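Local structure of family 88 glycosyl hydrolase (Bacteroides thetaiotaomicron, 5NOA) at residues V112-D116 with Y155-A159. The protein probably acts as a polysaccharide lyase that helps gut bacteria remove the rhamnose caps of complex arabinogalactan proteins such as gum arabic, though classed with family 88 glycosyl hydrolases. Residues are numbered along the deposited sequence; the frame is centred on the assembly and turned at random.
Sequences VLFGD and YWWWA
With CG anti to the backbone N (chi1 -178°), Phe114 extends its ring until CE1 lies over one face of the Trp158 indole, whose chi1 of 75° sets CG between N and the carbonyl carbon, where the six-membered ring meets Phe114 and Gly115. The example illustrates how, in the alpha/alpha-barrel of this six-hairpin family, two inter-helix loops, here those preceding helices 120-130 and 160-176, are joined by aromatic side chains and a shared water. Phe114 CE1 approaches Trp158 CH2 to 3.4 Å, the two ring planes oblique at 41°, and also meets Trp157 CZ2 at 3.7 Å. Trp158 CE3 sits over the centre of the Trp157 ring, and Trp157 NE1 is hydrogen-bonded to Tyr103 O. At the indole edge, Asp116 OD1 stands 3.4 Å from Trp158 CZ2, the carboxylate nearly perpendicular to the ring. Replacing Trp158 by an alanine is likely to open a gap beside Gly115 and leave Phe114 CE1 without the indole face beneath it. Farther along, Leu113 CD1 packs against Tyr155 CE1, while the bridging water donates to Leu113 O and Tyr155 O, the water oxygen lying 2.8 Å from both, and weakly accepts from Gly115 N.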
# COMPACT_ATOMS: atom_id res chain seq x y z
N VAL A 112 -9.75 16.05 7.16
CA VAL A 112 -10.69 14.98 6.89
C VAL A 112 -10.65 14.50 5.45
O VAL A 112 -10.90 13.33 5.17
CB VAL A 112 -12.12 15.48 7.27
CG1 VAL A 112 -13.21 14.48 6.90
CG2 VAL A 112 -12.20 15.84 8.73
N LEU A 113 -10.31 15.41 4.54
CA LEU A 113 -10.25 15.11 3.11
C LEU A 113 -8.88 14.70 2.61
O LEU A 113 -8.70 14.47 1.41
CB LEU A 113 -10.80 16.29 2.31
CG LEU A 113 -12.27 16.63 2.58
CD1 LEU A 113 -12.62 17.91 1.83
CD2 LEU A 113 -13.15 15.45 2.23
N PHE A 114 -7.91 14.66 3.52
CA PHE A 114 -6.57 14.21 3.21
C PHE A 114 -6.55 12.70 3.25
O PHE A 114 -6.89 12.10 4.27
CB PHE A 114 -5.62 14.80 4.25
CG PHE A 114 -4.16 14.46 4.04
CD1 PHE A 114 -3.58 14.35 2.76
CD2 PHE A 114 -3.35 14.29 5.14
CE1 PHE A 114 -2.24 14.07 2.62
CE2 PHE A 114 -2.02 13.99 4.99
CZ PHE A 114 -1.48 13.86 3.73
N GLY A 115 -6.13 12.06 2.15
CA GLY A 115 -6.15 10.62 2.06
C GLY A 115 -5.41 9.89 3.13
O GLY A 115 -5.78 8.73 3.45
N ASP A 116 -4.38 10.50 3.73
CA ASP A 116 -3.74 9.85 4.87
C ASP A 116 -4.68 9.62 6.07
O ASP A 116 -4.39 8.77 6.91
CB ASP A 116 -2.51 10.64 5.31
CG ASP A 116 -1.28 10.40 4.44
OD1 ASP A 116 -1.32 9.54 3.55
OD2 ASP A 116 -0.26 11.07 4.72
N TYR A 155 -7.58 15.74 -5.32
CA TYR A 155 -7.42 15.16 -3.99
C TYR A 155 -6.19 14.25 -3.87
O TYR A 155 -5.69 14.11 -2.77
CB TYR A 155 -8.68 14.40 -3.56
CG TYR A 155 -9.83 15.34 -3.26
CD1 TYR A 155 -9.82 16.07 -2.08
CD2 TYR A 155 -10.87 15.56 -4.17
CE1 TYR A 155 -10.80 17.00 -1.82
CE2 TYR A 155 -11.88 16.47 -3.86
CZ TYR A 155 -11.83 17.18 -2.69
OH TYR A 155 -12.79 18.11 -2.35
N TRP A 156 -5.80 13.59 -4.95
CA TRP A 156 -4.70 12.60 -4.92
C TRP A 156 -3.48 13.21 -5.60
O TRP A 156 -3.17 12.97 -6.77
CB TRP A 156 -5.11 11.27 -5.54
CG TRP A 156 -6.27 10.62 -4.86
CD1 TRP A 156 -6.82 10.97 -3.64
CD2 TRP A 156 -7.10 9.55 -5.37
NE1 TRP A 156 -7.92 10.19 -3.39
CE2 TRP A 156 -8.10 9.31 -4.42
CE3 TRP A 156 -7.08 8.77 -6.55
CZ2 TRP A 156 -9.09 8.33 -4.63
CZ3 TRP A 156 -8.02 7.85 -6.73
CH2 TRP A 156 -9.01 7.62 -5.79
N TRP A 157 -2.79 14.05 -4.83
CA TRP A 157 -1.69 14.88 -5.30
C TRP A 157 -0.30 14.34 -4.94
O TRP A 157 0.70 14.98 -5.24
CB TRP A 157 -1.85 16.34 -4.82
CG TRP A 157 -2.06 16.43 -3.34
CD1 TRP A 157 -3.26 16.50 -2.68
CD2 TRP A 157 -1.04 16.46 -2.32
NE1 TRP A 157 -3.04 16.51 -1.34
CE2 TRP A 157 -1.70 16.53 -1.08
CE3 TRP A 157 0.36 16.48 -2.33
CZ2 TRP A 157 -1.03 16.56 0.11
CZ3 TRP A 157 1.01 16.54 -1.16
CH2 TRP A 157 0.33 16.56 0.06
N TRP A 158 -0.26 13.17 -4.33
CA TRP A 158 1.00 12.51 -4.02
C TRP A 158 0.78 11.02 -4.23
O TRP A 158 -0.33 10.51 -4.09
CB TRP A 158 1.47 12.85 -2.58
CG TRP A 158 0.73 12.14 -1.46
CD1 TRP A 158 1.29 11.25 -0.60
CD2 TRP A 158 -0.65 12.25 -1.07
NE1 TRP A 158 0.36 10.79 0.28
CE2 TRP A 158 -0.84 11.38 0.03
CE3 TRP A 158 -1.75 13.00 -1.51
CZ2 TRP A 158 -2.05 11.17 0.61
CZ3 TRP A 158 -2.98 12.82 -0.89
CH2 TRP A 158 -3.12 11.88 0.14
N ALA A 159 1.85 10.33 -4.60
CA ALA A 159 1.72 8.95 -5.06
C ALA A 159 1.11 8.02 -4.01
O ALA A 159 0.28 7.19 -4.34
CB ALA A 159 3.07 8.40 -5.55
O HOH W 1 -6.86 13.35 -0.33